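Local coordinates for MEM-A1 (Soil metagenome, PDB 6E0S), which probably hydrolyses beta-lactam antibiotics, as a zinc-binding subclass B3 metallo-beta-lactamase recovered from a soil metagenome, at residues N89-F94 and G168-G173; A109-S114 and A143-V148. All coordinates share one frame; numbering follows the deposited sequence.

Contact 1. Residues N89-F94 and G168-G173; sequences NSHEHF and GHTQGG. With ZN (zinc ion), chain B.
His169 and Thr170 are turned toward His91, Glu92 and His93 by their first torsions: His169 has CG anti to its backbone N (chi1 -173°), which carries the ring to the metal, while Thr170 holds OG1 between its backbone N and carbonyl carbon (chi1 69°), sending OG1 to Glu92 and CG2 to the His93 ring. This is the three-histidine zinc site of the metallo-beta-lactamase fold, built from the start of the HxHxDH motif and a histidine on a loop far along the chain. The zinc ion is bound by His91 NE2 at 2.3 Å, His93 ND1 at 2.4 Å and His169 NE2 at 2.3 Å, and a water at 2.0 Å is the fourth ligand. His93 thus coordinates through the nitrogen nearer its backbone, the other two through the far one. The His169 edge, led by CD2, meets the face of His91 in a T-shaped pair with planes at 69°. Second-shell bonds fix the ring rotations: Asp193 holds His91 ND1, Asp130 holds His93 NE2, and the backbone O of Asn196 holds His169 ND1. Threonine suits its place because it has two different branches. Thr170 CG2 lies over the His93 face in a CH-pi contact, 3.3 Å from His93 NE2. Thr170 OG1 donates to Glu92 OE2 at 3.0 Å, approaching from above the carboxylate plane. Thr170 OG1 also accepts from Gly172 N at 3.2 Å, an ST turn, so this hydroxyl both donates to the buried Glu92 and accepts from its own loop. Glycine fits at 172, since a beta carbon there would run into Glu92 OE1. Beyond it the two backbones come directly together, with Gly173 CA presenting a C-H to Ser90 O at 3.3 Å.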
# COMPACT_ATOMS: atom_id res chain seq x y z
N ASN A 89 2.88 6.25 0.57
CA ASN A 89 2.02 5.74 -0.50
C ASN A 89 2.54 4.40 -1.01
O ASN A 89 3.74 4.24 -1.22
CB ASN A 89 1.94 6.76 -1.63
CG ASN A 89 1.06 6.30 -2.80
OD1 ASN A 89 1.45 6.47 -3.96
ND2 ASN A 89 -0.13 5.78 -2.51
N SER A 90 1.63 3.44 -1.17
CA SER A 90 1.94 2.19 -1.85
C SER A 90 2.02 2.43 -3.36
O SER A 90 3.11 2.36 -3.95
CB SER A 90 0.89 1.11 -1.52
OG SER A 90 -0.40 1.50 -1.97
N HIS A 91 0.92 2.80 -4.03
CA HIS A 91 1.08 3.18 -5.42
C HIS A 91 0.13 4.31 -5.81
O HIS A 91 -0.89 4.59 -5.16
CB HIS A 91 0.98 1.97 -6.37
CG HIS A 91 -0.40 1.41 -6.49
ND1 HIS A 91 -0.84 0.33 -5.75
CD2 HIS A 91 -1.44 1.77 -7.28
CE1 HIS A 91 -2.10 0.06 -6.07
NE2 HIS A 91 -2.49 0.93 -6.98
N GLU A 92 0.50 4.96 -6.90
CA GLU A 92 0.07 6.32 -7.23
C GLU A 92 -1.20 6.33 -8.06
O GLU A 92 -1.32 7.05 -9.04
CB GLU A 92 1.22 7.05 -7.93
CG GLU A 92 1.77 6.38 -9.25
CD GLU A 92 2.89 5.33 -9.04
OE1 GLU A 92 3.77 5.17 -9.93
OE2 GLU A 92 2.87 4.63 -8.00
N HIS A 93 -2.18 5.51 -7.68
CA HIS A 93 -3.45 5.43 -8.37
C HIS A 93 -4.53 6.01 -7.46
O HIS A 93 -4.44 5.96 -6.23
CB HIS A 93 -3.81 3.98 -8.75
CG HIS A 93 -3.09 3.47 -9.96
ND1 HIS A 93 -3.19 2.16 -10.39
CD2 HIS A 93 -2.24 4.08 -10.82
CE1 HIS A 93 -2.45 1.99 -11.48
NE2 HIS A 93 -1.87 3.14 -11.76
N PHE A 94 -5.56 6.55 -8.11
CA PHE A 94 -6.75 7.12 -7.47
C PHE A 94 -7.25 6.33 -6.25
O PHE A 94 -7.62 6.94 -5.25
CB PHE A 94 -7.84 7.22 -8.53
CG PHE A 94 -9.07 7.99 -8.10
CD1 PHE A 94 -9.11 9.37 -8.23
CD2 PHE A 94 -10.20 7.32 -7.65
CE1 PHE A 94 -10.25 10.09 -7.88
CE2 PHE A 94 -11.36 8.05 -7.30
CZ PHE A 94 -11.37 9.42 -7.41
N GLY A 168 5.56 -2.46 -11.02
CA GLY A 168 5.07 -3.39 -12.04
C GLY A 168 3.58 -3.17 -12.25
O GLY A 168 3.11 -2.99 -13.39
N HIS A 169 2.83 -3.19 -11.15
CA HIS A 169 1.47 -2.67 -11.19
C HIS A 169 1.46 -1.20 -11.59
O HIS A 169 0.63 -0.78 -12.42
CB HIS A 169 0.78 -2.87 -9.83
CG HIS A 169 -0.68 -2.51 -9.84
ND1 HIS A 169 -1.63 -3.31 -10.41
CD2 HIS A 169 -1.35 -1.44 -9.32
CE1 HIS A 169 -2.82 -2.75 -10.29
NE2 HIS A 169 -2.68 -1.61 -9.64
N THR A 170 2.36 -0.40 -11.02
CA THR A 170 2.68 0.96 -11.48
C THR A 170 4.19 1.13 -11.60
O THR A 170 4.99 0.32 -11.11
CB THR A 170 2.19 2.04 -10.50
OG1 THR A 170 2.96 1.97 -9.29
CG2 THR A 170 0.69 1.84 -10.17
N GLN A 171 4.59 2.24 -12.22
CA GLN A 171 6.02 2.47 -12.32
C GLN A 171 6.65 2.82 -10.98
O GLN A 171 7.87 2.69 -10.83
CB GLN A 171 6.29 3.59 -13.32
CG GLN A 171 5.99 3.19 -14.74
CD GLN A 171 6.19 4.35 -15.69
OE1 GLN A 171 5.37 5.26 -15.75
NE2 GLN A 171 7.29 4.35 -16.41
N GLY A 172 5.84 3.21 -10.00
CA GLY A 172 6.36 3.72 -8.73
C GLY A 172 5.96 2.96 -7.48
O GLY A 172 6.20 3.43 -6.35
N GLY A 173 5.37 1.78 -7.65
CA GLY A 173 4.83 1.05 -6.50
C GLY A 173 5.88 0.74 -5.45
O GLY A 173 7.03 0.38 -5.76
ZN ZN B . -3.55 0.37 -8.90
O HOH W 1 5.53 5.17 -3.52
O HOH W 2 -5.51 0.33 -8.94

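Contact 2. Residues A109-S114 and A143-V148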
# COMPACT_ATOMS: atom_id res chain seq x y z
N ALA A 109 0.99 16.62 7.31
CA ALA A 109 2.04 15.63 7.17
C ALA A 109 2.82 15.83 5.87
O ALA A 109 2.34 16.41 4.90
CB ALA A 109 1.46 14.22 7.17
N THR A 110 4.05 15.34 5.87
CA THR A 110 4.81 15.21 4.64
C THR A 110 4.47 13.87 4.03
O THR A 110 4.22 12.90 4.76
CB THR A 110 6.31 15.31 4.93
OG1 THR A 110 6.63 16.66 5.30
CG2 THR A 110 7.16 14.95 3.70
N VAL A 111 4.40 13.84 2.69
CA VAL A 111 3.96 12.65 1.94
C VAL A 111 5.17 12.03 1.26
O VAL A 111 5.92 12.73 0.57
CB VAL A 111 2.86 13.01 0.93
CG1 VAL A 111 2.59 11.86 -0.04
CG2 VAL A 111 1.59 13.37 1.67
N LEU A 112 5.36 10.72 1.46
CA LEU A 112 6.53 10.01 0.98
C LEU A 112 6.13 8.98 -0.08
O LEU A 112 5.15 8.25 0.09
CB LEU A 112 7.24 9.32 2.16
CG LEU A 112 7.70 10.20 3.31
CD1 LEU A 112 8.48 9.35 4.31
CD2 LEU A 112 8.58 11.34 2.82
N ALA A 113 6.98 8.86 -1.10
CA ALA A 113 6.76 7.93 -2.20
C ALA A 113 8.09 7.65 -2.88
O ALA A 113 9.09 8.35 -2.67
CB ALA A 113 5.75 8.50 -3.23
N SER A 114 8.09 6.64 -3.74
CA SER A 114 9.23 6.43 -4.63
C SER A 114 9.45 7.64 -5.54
O SER A 114 8.59 8.51 -5.70
CB SER A 114 9.01 5.20 -5.51
OG SER A 114 7.86 5.42 -6.32
N ALA A 143 1.05 18.54 -2.09
CA ALA A 143 2.22 19.34 -1.78
C ALA A 143 3.04 18.64 -0.69
O ALA A 143 2.63 17.61 -0.17
CB ALA A 143 1.80 20.74 -1.34
N ASN A 144 4.18 19.23 -0.33
CA ASN A 144 5.00 18.73 0.79
C ASN A 144 5.33 17.24 0.62
O ASN A 144 5.20 16.43 1.54
CB ASN A 144 4.31 19.00 2.13
CG ASN A 144 4.21 20.49 2.48
OD1 ASN A 144 4.88 21.37 1.89
ND2 ASN A 144 3.39 20.79 3.49
N THR A 145 5.78 16.87 -0.58
CA THR A 145 6.18 15.49 -0.83
C THR A 145 7.69 15.35 -0.70
O THR A 145 8.44 16.32 -0.71
CB THR A 145 5.73 14.99 -2.21
OG1 THR A 145 6.33 15.81 -3.23
CG2 THR A 145 4.22 15.06 -2.36
N ARG A 146 8.14 14.10 -0.59
CA ARG A 146 9.56 13.81 -0.59
C ARG A 146 9.73 12.41 -1.17
O ARG A 146 9.00 11.50 -0.78
CB ARG A 146 10.16 13.86 0.82
CG ARG A 146 11.58 13.36 0.91
CD ARG A 146 12.32 13.90 2.16
NE ARG A 146 11.57 13.71 3.40
CZ ARG A 146 11.62 12.60 4.14
NH1 ARG A 146 12.38 11.58 3.78
NH2 ARG A 146 10.91 12.52 5.26
N ALA A 147 10.68 12.23 -2.08
CA ALA A 147 10.91 10.91 -2.64
C ALA A 147 11.78 10.11 -1.68
O ALA A 147 12.67 10.67 -1.03
CB ALA A 147 11.62 11.00 -3.99
N VAL A 148 11.52 8.81 -1.58
CA VAL A 148 12.39 7.90 -0.85
C VAL A 148 13.04 6.95 -1.84
O VAL A 148 12.45 6.59 -2.88
CB VAL A 148 11.65 7.11 0.24
CG1 VAL A 148 11.01 8.08 1.28
CG2 VAL A 148 10.58 6.21 -0.36
O HOH W 3 1.61 19.23 4.39
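Val111 and Ala113 meet Asn144, Arg146 and Val148 through a parallel ladder of backbone hydrogen bonds. Val111 N donates to Asn144 O at 2.9 Å and Val111 O accepts from Arg146 N, also at 2.9 Å; Ala113 N makes a weak bond of 3.3 Å to Arg146 O, and Ala113 O takes Val148 N at 2.7 Å. On one face of the sheet, Leu112 and Arg146 run side by side. The Arg146 chain leaves with CG anti to its backbone N (chi1 171°) and bends at chi3 (50°), so that Leu112 CD2 sits over the centre of the guanidinium face, 3.5 Å from CZ. Val148 CG1 packs across Leu112 at 4.1 Å from CB. The other face carries Val111, Thr145 and the small Ala113 and Ala147, whose size suits the close approach of helix 115-123, the connecting helix of this beta-alpha-beta unit. Just before strand 145-148, Asn144 has a positive phi (54°), which asparagine tolerates well. Farther out, Thr110 and Leu112 bond through their backbones to strand 84-88, Leu112 also reaching Asn89 just past its end. The chemistry implies that backbone polar groups pair between strands, while on edge strand 145-148 arginine lays the poorly hydrated face of its guanidinium against leucine, its N-H groups pointing outward in the plane and NH1 making a long, weak ion pair with Glu152.

From the N terminus, strand 84-88 runs into 89-94, the first half of contact 1. The chain then passes through helices 94-97 and 100-107 to strand 110-114, crosses by helix 115-123 and returns at 143-148, closing the smaller loop of contact 2. Only after strands 153-156 and 159-165 does 168-173 close the larger loop of contact 1, so contact 2 nests within it and the two do not cross. Contact 2 ties neighbours inside the seven-stranded sheet; contact 1 joins that sheet's loops to those of the five-stranded sheet. They touch through probable hydrogen bonds, Asn89 N to Leu112 O at 3.1 Å and Ser114 OG with Gly172 O at 2.6 Å.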